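Local atomic coordinates of adhesion protein (Pseudomonas aeruginosa, PDB entry 6R5S), a protein that probably serves as a periplasmic solute-binding protein for metal ion transport, holding iron(II) or manganese(II) through histidine side chains. Residues Val64-Phe69 / Val108-Phe113; Thr112-Ser117 / His177-Tyr182; Tyr246-Ile251 / Leu269-Arg274. All coordinates share one frame; numbering follows the deposited sequence.

In the fold
Each contact contains at least one histidine that binds the same iron(II) ion, which lies between two halves of the chain, each built on a parallel four-stranded sheet. Contact 1 comes first along the chain and belongs to the half with strands 7-11 to 84-86. Contact 2 shares T112 and F113 with it and reaches across to the start of helix 181-185, in the half with strands 173-175 to 244-248. Contact 3 comes last and joins strand 244-248 to helix 260-279. Centres of contacts 1 and 2 lie about 10 Å apart, those of 2 and 3 about 11 Å, and those of 1 and 3 about 20 Å. Both halves therefore share the site.

Contact 1 of 3, residues Val64-Phe69 / Val108-Phe113; sequences VGHDDF and VNPHTF. With FE2 (Fe (II) ion), chain C.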
loop_
_atom_site.group_PDB
_atom_site.type_symbol
_atom_site.label_atom_id
_atom_site.label_comp_id
_atom_site.label_asym_id
_atom_site.label_seq_id
_atom_site.Cartn_x
_atom_site.Cartn_y
_atom_site.Cartn_z
ATOM N N VAL A 64 2.181 6.248 10.264
ATOM C CA VAL A 64 2.254 4.975 11.004
ATOM C C VAL A 64 3.518 4.153 10.613
ATOM O O VAL A 64 3.631 2.966 10.969
ATOM C CB VAL A 64 0.937 4.141 10.968
ATOM C CG1 VAL A 64 -0.198 4.906 11.634
ATOM C CG2 VAL A 64 0.541 3.737 9.551
ATOM N N GLY A 65 4.490 4.834 9.990
ATOM C CA GLY A 65 5.784 4.256 9.660
ATOM C C GLY A 65 6.179 4.164 8.205
ATOM O O GLY A 65 7.218 3.569 7.898
ATOM N N HIS A 66 5.384 4.742 7.297
ATOM C CA HIS A 66 5.749 4.684 5.887
ATOM C C HIS A 66 6.122 6.056 5.293
ATOM O O HIS A 66 6.297 6.171 4.079
ATOM C CB HIS A 66 4.704 3.965 5.033
ATOM C CG HIS A 66 5.329 3.065 4.018
ATOM N ND1 HIS A 66 6.284 3.529 3.131
ATOM C CD2 HIS A 66 5.106 1.755 3.781
ATOM C CE1 HIS A 66 6.607 2.491 2.389
ATOM N NE2 HIS A 66 5.929 1.396 2.756
ATOM N N ASP A 67 6.303 7.078 6.145
ATOM C CA ASP A 67 6.744 8.399 5.691
ATOM C C ASP A 67 7.461 9.171 6.804
ATOM O O ASP A 67 7.206 10.364 7.002
ATOM C CB ASP A 67 5.617 9.214 5.026
ATOM C CG ASP A 67 4.332 9.343 5.808
ATOM O OD1 ASP A 67 4.320 8.976 7.014
ATOM O OD2 ASP A 67 3.337 9.812 5.224
ATOM N N ASP A 68 8.392 8.482 7.515
ATOM C CA ASP A 68 9.163 9.100 8.591
ATOM C C ASP A 68 10.019 10.220 8.014
ATOM O O ASP A 68 10.151 11.260 8.657
ATOM C CB ASP A 68 9.991 8.060 9.371
ATOM C CG ASP A 68 9.184 6.956 10.064
ATOM O OD1 ASP A 68 8.061 7.246 10.561
ATOM O OD2 ASP A 68 9.680 5.807 10.129
ATOM N N PHE A 69 10.510 10.041 6.750
ATOM C CA PHE A 69 11.313 11.013 5.986
ATOM C C PHE A 69 10.609 12.369 5.878
ATOM O O PHE A 69 11.277 13.403 5.906
ATOM C CB PHE A 69 11.666 10.476 4.578
ATOM C CG PHE A 69 10.500 10.083 3.702
ATOM C CD1 PHE A 69 9.889 11.013 2.870
ATOM C CD2 PHE A 69 10.044 8.769 3.669
ATOM C CE1 PHE A 69 8.801 10.651 2.067
ATOM C CE2 PHE A 69 8.974 8.401 2.843
ATOM C CZ PHE A 69 8.359 9.348 2.050
ATOM N N VAL A 108 4.167 -1.857 14.224
ATOM C CA VAL A 108 2.986 -1.545 13.406
ATOM C C VAL A 108 3.315 -1.654 11.914
ATOM O O VAL A 108 4.289 -1.064 11.443
ATOM C CB VAL A 108 2.351 -0.178 13.800
ATOM C CG1 VAL A 108 1.533 0.444 12.680
ATOM C CG2 VAL A 108 1.499 -0.319 15.047
ATOM N N ASN A 109 2.522 -2.449 11.187
ATOM C CA ASN A 109 2.602 -2.584 9.742
ATOM C C ASN A 109 2.001 -1.248 9.125
ATOM O O ASN A 109 0.821 -0.927 9.356
ATOM C CB ASN A 109 1.878 -3.855 9.268
ATOM C CG ASN A 109 2.059 -4.227 7.804
ATOM O OD1 ASN A 109 1.942 -5.395 7.410
ATOM N ND2 ASN A 109 2.324 -3.257 6.951
ATOM N N PRO A 110 2.832 -0.432 8.416
ATOM C CA PRO A 110 2.334 0.850 7.899
ATOM C C PRO A 110 1.596 0.793 6.566
ATOM O O PRO A 110 1.171 1.834 6.080
ATOM C CB PRO A 110 3.619 1.674 7.774
ATOM C CG PRO A 110 4.679 0.672 7.449
ATOM C CD PRO A 110 4.272 -0.612 8.101
ATOM N N HIS A 111 1.430 -0.408 5.979
ATOM C CA HIS A 111 0.824 -0.600 4.660
ATOM C C HIS A 111 -0.694 -0.715 4.660
ATOM O O HIS A 111 -1.255 -1.595 3.987
ATOM C CB HIS A 111 1.457 -1.806 3.952
ATOM C CG HIS A 111 2.949 -1.760 3.866
ATOM N ND1 HIS A 111 3.737 -2.300 4.857
ATOM C CD2 HIS A 111 3.746 -1.279 2.893
ATOM C CE1 HIS A 111 4.983 -2.144 4.459
ATOM N NE2 HIS A 111 5.039 -1.534 3.279
ATOM N N THR A 112 -1.360 0.232 5.354
ATOM C CA THR A 112 -2.837 0.344 5.444
ATOM C C THR A 112 -3.427 0.637 4.073
ATOM O O THR A 112 -4.415 0.036 3.715
ATOM C CB THR A 112 -3.235 1.441 6.435
ATOM O OG1 THR A 112 -2.487 2.617 6.116
ATOM C CG2 THR A 112 -2.999 1.049 7.886
ATOM N N PHE A 113 -2.756 1.482 3.273
ATOM C CA PHE A 113 -3.127 1.816 1.897
ATOM C C PHE A 113 -3.247 0.605 0.935
ATOM O O PHE A 113 -3.867 0.755 -0.119
ATOM C CB PHE A 113 -2.188 2.869 1.295
ATOM C CG PHE A 113 -0.717 2.576 1.439
ATOM C CD1 PHE A 113 -0.046 1.828 0.483
ATOM C CD2 PHE A 113 0.016 3.113 2.493
ATOM C CE1 PHE A 113 1.313 1.563 0.614
ATOM C CE2 PHE A 113 1.377 2.853 2.619
ATOM C CZ PHE A 113 2.017 2.085 1.676
HETATM FE FE FE2 C . 6.839 -0.692 2.292
#
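H111 CG is anti to the carbonyl carbon of its own residue (chi1 -53°), and the ring reaches from there toward H66. H66 leaves its backbone with a chi1 of -139°, and its imidazole extends toward the same point. There the two rings share the iron(II) ion. H66 NE2 lies 2.3 Å from FE, and H111 NE2 2.2 Å. The two nitrogens are close because both bind the metal. The rings form an offset edge-to-face pair, with the edge of H66 turned to the face of H111 and centroids 4.7 Å apart. F113 approaches H66 from another direction. Its ring edge is over one imidazole face, with F113 CZ 3.8 Å from H66 CD2 and the planes at 66°. The three rings make an aromatic cluster beside the metal. H66 and H111 are two of the six histidines on the metal; H41, H177, H199 and H250 complete the site. The site lies between the two halves of the chain, as expected for a solute-binding protein of this family.

P110 packs against the base of the H66 side chain, and its CG comes obliquely to the ring. P110 CB is 3.7 Å from H66 CB and 3.4 Å from V64 O. It also rests on the backbone of G65, which has a positive phi, a region readily open to glycine. V64 CG2 reaches the backbone of P110, while V108 CG1 meets V64 CB at 4.1 Å. D67 follows H66 and ties its loop to the sheet end through T12 and N62. Beyond the cluster, F113 also touches P15 and Y19 of helix 14-24.

Contact 2 of 3, residues Thr112-Ser117 / His177-Tyr182; sequences TFLSIS and HGAYDY. With FE2 (Fe (II) ion), chain C.
The Y182 ring carries T112 on one face: T112 CA sits 4.0 Å above the ring centre, 7° off the normal, as a CH-pi contact. T112 CG2 continues along the ring and meets Y182 CZ at 3.7 Å. Y180 has A179 CB over the centre of one face, 3.9 Å above the plane, while L114 CD1 comes to Y180 CE1 obliquely. A179 CB also lies at the edge of the H177 ring, in its plane, and H177 NE2 binds the iron(II) ion at 2.4 Å. L114 CD1 meets A179 CB at 3.7 Å and also lies against the A179 carbonyl. Two helix starts face each other here. S115 is the N-cap of helix 116-133, and Y180 that of helix 181-185. The contact joins the loop between H111 and helix 116-133 to the start of helix 181-185, next to the metal ligands H111 and H177. S115 OG is anti to its backbone N (chi1 169°) and caps its own helix; S115 CB packs on Y182 CB at 3.6 Å. The tyrosine hydroxyls are tied outside the segments: Y182 OH bonds N109 O, and Y180 OH bonds the carboxylate of E226.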
loop_
_atom_site.group_PDB
_atom_site.type_symbol
_atom_site.label_atom_id
_atom_site.label_comp_id
_atom_site.label_asym_id
_atom_site.label_seq_id
_atom_site.Cartn_x
_atom_site.Cartn_y
_atom_site.Cartn_z
ATOM N N THR A 112 -1.360 0.232 5.354
ATOM C CA THR A 112 -2.837 0.344 5.444
ATOM C C THR A 112 -3.427 0.637 4.073
ATOM O O THR A 112 -4.415 0.036 3.715
ATOM C CB THR A 112 -3.235 1.441 6.435
ATOM O OG1 THR A 112 -2.487 2.617 6.116
ATOM C CG2 THR A 112 -2.999 1.049 7.886
ATOM N N PHE A 113 -2.756 1.482 3.273
ATOM C CA PHE A 113 -3.127 1.816 1.897
ATOM C C PHE A 113 -3.247 0.605 0.935
ATOM O O PHE A 113 -3.867 0.755 -0.119
ATOM C CB PHE A 113 -2.188 2.869 1.295
ATOM C CG PHE A 113 -0.717 2.576 1.439
ATOM C CD1 PHE A 113 -0.046 1.828 0.483
ATOM C CD2 PHE A 113 0.016 3.113 2.493
ATOM C CE1 PHE A 113 1.313 1.563 0.614
ATOM C CE2 PHE A 113 1.377 2.853 2.619
ATOM C CZ PHE A 113 2.017 2.085 1.676
ATOM N N LEU A 114 -2.691 -0.581 1.275
ATOM C CA LEU A 114 -2.876 -1.735 0.384
ATOM C C LEU A 114 -4.048 -2.611 0.876
ATOM O O LEU A 114 -3.972 -3.833 0.836
ATOM C CB LEU A 114 -1.583 -2.526 0.105
ATOM C CG LEU A 114 -0.379 -1.707 -0.378
ATOM C CD1 LEU A 114 0.896 -2.484 -0.272
ATOM C CD2 LEU A 114 -0.570 -1.140 -1.788
ATOM N N SER A 115 -5.168 -1.941 1.276
ATOM C CA SER A 115 -6.452 -2.497 1.724
ATOM C C SER A 115 -7.561 -1.540 1.325
ATOM O O SER A 115 -7.423 -0.339 1.524
ATOM C CB SER A 115 -6.474 -2.662 3.238
ATOM O OG SER A 115 -7.772 -2.951 3.741
ATOM N N ILE A 116 -8.689 -2.075 0.844
ATOM C CA ILE A 116 -9.856 -1.296 0.406
ATOM C C ILE A 116 -10.562 -0.627 1.586
ATOM O O ILE A 116 -10.739 0.590 1.542
ATOM C CB ILE A 116 -10.816 -2.137 -0.499
ATOM C CG1 ILE A 116 -10.113 -2.588 -1.816
ATOM C CG2 ILE A 116 -12.127 -1.402 -0.794
ATOM C CD1 ILE A 116 -9.573 -1.389 -2.790
ATOM N N SER A 117 -10.939 -1.392 2.636
ATOM C CA SER A 117 -11.622 -0.815 3.804
ATOM C C SER A 117 -10.770 0.209 4.549
ATOM O O SER A 117 -11.299 1.228 4.991
ATOM C CB SER A 117 -12.151 -1.895 4.740
ATOM O OG SER A 117 -11.139 -2.798 5.140
ATOM N N HIS A 177 8.165 -8.655 0.750
ATOM C CA HIS A 177 7.906 -7.403 1.468
ATOM C C HIS A 177 6.709 -7.596 2.432
ATOM O O HIS A 177 5.728 -8.238 2.069
ATOM C CB HIS A 177 7.593 -6.299 0.422
ATOM C CG HIS A 177 7.818 -4.906 0.910
ATOM N ND1 HIS A 177 9.078 -4.367 0.985
ATOM C CD2 HIS A 177 6.923 -3.970 1.301
ATOM C CE1 HIS A 177 8.916 -3.140 1.456
ATOM N NE2 HIS A 177 7.639 -2.853 1.647
ATOM N N GLY A 178 6.774 -7.011 3.621
ATOM C CA GLY A 178 5.686 -7.100 4.595
ATOM C C GLY A 178 4.593 -6.078 4.347
ATOM O O GLY A 178 4.200 -5.340 5.257
ATOM N N ALA A 179 4.068 -6.057 3.113
ATOM C CA ALA A 179 3.064 -5.104 2.671
ATOM C C ALA A 179 1.643 -5.632 2.418
ATOM O O ALA A 179 0.758 -4.803 2.155
ATOM C CB ALA A 179 3.565 -4.439 1.395
ATOM N N TYR A 180 1.404 -6.964 2.444
ATOM C CA TYR A 180 0.123 -7.481 1.990
ATOM C C TYR A 180 -0.787 -8.077 3.066
ATOM O O TYR A 180 -1.878 -8.565 2.734
ATOM C CB TYR A 180 0.378 -8.458 0.833
ATOM C CG TYR A 180 1.203 -7.771 -0.239
ATOM C CD1 TYR A 180 0.655 -6.748 -1.016
ATOM C CD2 TYR A 180 2.569 -8.021 -0.361
ATOM C CE1 TYR A 180 1.431 -6.030 -1.920
ATOM C CE2 TYR A 180 3.357 -7.305 -1.260
ATOM C CZ TYR A 180 2.782 -6.314 -2.041
ATOM O OH TYR A 180 3.519 -5.631 -2.974
ATOM N N ASP A 181 -0.415 -7.884 4.346
ATOM C CA ASP A 181 -1.132 -8.357 5.534
ATOM C C ASP A 181 -2.551 -7.789 5.563
ATOM O O ASP A 181 -3.498 -8.520 5.871
ATOM C CB ASP A 181 -0.348 -8.006 6.816
ATOM C CG ASP A 181 1.096 -8.536 6.905
ATOM O OD1 ASP A 181 1.901 -8.261 5.975
ATOM O OD2 ASP A 181 1.432 -9.185 7.919
ATOM N N TYR A 182 -2.706 -6.516 5.147
ATOM C CA TYR A 182 -4.003 -5.807 5.073
ATOM C C TYR A 182 -4.835 -6.256 3.880
ATOM O O TYR A 182 -6.042 -6.417 4.021
ATOM C CB TYR A 182 -3.800 -4.277 5.015
ATOM C CG TYR A 182 -3.254 -3.673 6.290
ATOM C CD1 TYR A 182 -4.102 -3.297 7.325
ATOM C CD2 TYR A 182 -1.882 -3.482 6.464
ATOM C CE1 TYR A 182 -3.602 -2.726 8.494
ATOM C CE2 TYR A 182 -1.372 -2.909 7.627
ATOM C CZ TYR A 182 -2.237 -2.529 8.636
ATOM O OH TYR A 182 -1.738 -1.986 9.791
HETATM FE FE FE2 C . 6.839 -0.692 2.292
#

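Contact 3 of 3, residues Tyr246-Ile251 / Leu269-Arg274; sequences YSLSHI and LDTVVR. With FE2 (Fe (II) ion), chain C.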
loop_
_atom_site.group_PDB
_atom_site.type_symbol
_atom_site.label_atom_id
_atom_site.label_comp_id
_atom_site.label_asym_id
_atom_site.label_seq_id
_atom_site.Cartn_x
_atom_site.Cartn_y
_atom_site.Cartn_z
ATOM N N TYR A 246 4.080 -15.320 -7.680
ATOM C CA TYR A 246 3.087 -14.308 -8.095
ATOM C C TYR A 246 3.588 -12.946 -7.614
ATOM O O TYR A 246 4.202 -12.856 -6.553
ATOM C CB TYR A 246 1.711 -14.563 -7.494
ATOM C CG TYR A 246 1.133 -15.914 -7.820
ATOM C CD1 TYR A 246 0.368 -16.109 -8.967
ATOM C CD2 TYR A 246 1.307 -16.993 -6.960
ATOM C CE1 TYR A 246 -0.185 -17.351 -9.262
ATOM C CE2 TYR A 246 0.774 -18.243 -7.255
ATOM C CZ TYR A 246 0.023 -18.414 -8.403
ATOM O OH TYR A 246 -0.528 -19.635 -8.664
ATOM N N SER A 247 3.334 -11.892 -8.388
ATOM C CA SER A 247 3.837 -10.560 -8.081
ATOM C C SER A 247 2.764 -9.585 -7.702
ATOM O O SER A 247 1.677 -9.592 -8.280
ATOM C CB SER A 247 4.647 -10.018 -9.255
ATOM O OG SER A 247 5.823 -10.775 -9.497
ATOM N N LEU A 248 3.066 -8.718 -6.751
ATOM C CA LEU A 248 2.106 -7.719 -6.316
ATOM C C LEU A 248 2.722 -6.341 -6.354
ATOM O O LEU A 248 3.946 -6.207 -6.434
ATOM C CB LEU A 248 1.531 -8.063 -4.929
ATOM C CG LEU A 248 0.550 -9.252 -4.856
ATOM C CD1 LEU A 248 0.156 -9.539 -3.461
ATOM C CD2 LEU A 248 -0.683 -8.975 -5.631
ATOM N N SER A 249 1.872 -5.305 -6.384
ATOM C CA SER A 249 2.346 -3.937 -6.463
ATOM C C SER A 249 2.145 -3.195 -5.162
ATOM O O SER A 249 1.032 -3.145 -4.628
ATOM C CB SER A 249 1.664 -3.196 -7.602
ATOM O OG SER A 249 2.021 -1.827 -7.560
ATOM N N HIS A 250 3.229 -2.572 -4.682
ATOM C CA HIS A 250 3.249 -1.731 -3.490
ATOM C C HIS A 250 2.600 -0.364 -3.843
ATOM O O HIS A 250 2.251 0.386 -2.936
ATOM C CB HIS A 250 4.720 -1.555 -3.066
ATOM C CG HIS A 250 4.955 -1.028 -1.682
ATOM N ND1 HIS A 250 4.495 0.214 -1.286
ATOM C CD2 HIS A 250 5.703 -1.546 -0.686
ATOM C CE1 HIS A 250 4.948 0.399 -0.061
ATOM N NE2 HIS A 250 5.685 -0.629 0.343
ATOM N N ILE A 251 2.414 -0.053 -5.162
ATOM C CA ILE A 251 1.856 1.212 -5.710
ATOM C C ILE A 251 2.829 2.327 -5.313
ATOM O O ILE A 251 2.513 3.149 -4.461
ATOM C CB ILE A 251 0.338 1.472 -5.326
ATOM C CG1 ILE A 251 -0.522 0.171 -5.454
ATOM C CG2 ILE A 251 -0.257 2.631 -6.147
ATOM C CD1 ILE A 251 -1.919 0.211 -4.980
ATOM N N LEU A 269 -5.790 -7.520 -6.595
ATOM C CA LEU A 269 -6.931 -8.321 -6.207
ATOM C C LEU A 269 -7.132 -9.497 -7.155
ATOM O O LEU A 269 -7.469 -10.578 -6.693
ATOM C CB LEU A 269 -8.196 -7.454 -6.027
ATOM C CG LEU A 269 -8.170 -6.485 -4.831
ATOM C CD1 LEU A 269 -9.397 -5.670 -4.760
ATOM C CD2 LEU A 269 -8.061 -7.222 -3.531
ATOM N N ASP A 270 -6.834 -9.329 -8.453
ATOM C CA ASP A 270 -6.992 -10.446 -9.375
ATOM C C ASP A 270 -5.786 -11.420 -9.331
ATOM O O ASP A 270 -5.991 -12.609 -9.573
ATOM C CB ASP A 270 -7.359 -9.986 -10.793
ATOM C CG ASP A 270 -8.853 -9.635 -10.905
ATOM O OD1 ASP A 270 -9.247 -8.535 -10.438
ATOM O OD2 ASP A 270 -9.635 -10.479 -11.442
ATOM N N THR A 271 -4.572 -10.953 -8.922
ATOM C CA THR A 271 -3.378 -11.804 -8.748
ATOM C C THR A 271 -3.659 -12.800 -7.615
ATOM O O THR A 271 -3.335 -13.979 -7.749
ATOM C CB THR A 271 -2.125 -10.945 -8.456
ATOM O OG1 THR A 271 -1.852 -10.061 -9.559
ATOM C CG2 THR A 271 -0.882 -11.794 -8.122
ATOM N N VAL A 272 -4.292 -12.316 -6.517
ATOM C CA VAL A 272 -4.686 -13.098 -5.344
ATOM C C VAL A 272 -5.810 -14.060 -5.709
ATOM O O VAL A 272 -5.758 -15.230 -5.329
ATOM C CB VAL A 272 -5.085 -12.219 -4.162
ATOM C CG1 VAL A 272 -5.508 -13.079 -2.979
ATOM C CG2 VAL A 272 -3.945 -11.279 -3.772
ATOM N N VAL A 273 -6.815 -13.584 -6.466
ATOM C CA VAL A 273 -7.892 -14.448 -6.931
ATOM C C VAL A 273 -7.283 -15.572 -7.785
ATOM O O VAL A 273 -7.574 -16.737 -7.531
ATOM C CB VAL A 273 -9.003 -13.650 -7.633
ATOM C CG1 VAL A 273 -9.964 -14.567 -8.379
ATOM C CG2 VAL A 273 -9.757 -12.798 -6.615
ATOM N N ARG A 274 -6.336 -15.226 -8.692
ATOM C CA ARG A 274 -5.627 -16.162 -9.574
ATOM C C ARG A 274 -4.846 -17.182 -8.755
ATOM O O ARG A 274 -5.019 -18.375 -8.968
ATOM C CB ARG A 274 -4.706 -15.400 -10.536
ATOM C CG ARG A 274 -4.203 -16.202 -11.722
ATOM C CD ARG A 274 -3.429 -15.321 -12.686
ATOM N NE ARG A 274 -2.037 -15.131 -12.267
ATOM C CZ ARG A 274 -1.004 -15.833 -12.737
ATOM N NH1 ARG A 274 0.227 -15.587 -12.301
ATOM N NH2 ARG A 274 -1.193 -16.778 -13.654
HETATM FE FE FE2 C . 6.839 -0.692 2.292
#
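Strand 244-248 is an edge strand of its parallel sheet, within this chain, and helix 260-279 packs along it, running roughly antiparallel. The axes of strand 246-248 and helix 269-274 approach to 8.6 Å, with 158° between their directions. T271 is the residue of the helix that meets all three strand residues. Its CG2 lies 3.4 Å from S247 O and 3.8 Å from Y246 CB. L248 CD2 reaches T271 CB at 3.7 Å, and the two side chains run alongside each other, pointing opposite ways. T271 CG2 is anti to its backbone N, which turns the methyl to the strand, while T271 OG1 bonds R267 O one helical turn back. V272 CG2 adds a looser contact, 4.4 Å from L248 CD2.

At the other end R274 lies against Y246. The Y246 ring edge comes over one face of the guanidinium, with the two planes 73° apart. R274 NH1 is 3.4 Å from Y246 CD1, but this arginine is poorly ordered. E278 is a partner of both: it forms a salt bridge with R274 and a hydrogen bond with Y246 OH. Past the strand, S249 OG receives the I251 N-H in an ST turn. H250 sits within this turn and binds the iron(II) ion through NE2 at 2.3 Å.

On the sheet side, strand 244-248 pairs with strand 222-226, and L248 and T271 both touch F224. The helix is covered from another direction by helix 138-160, where L269 packs on L155 and A159.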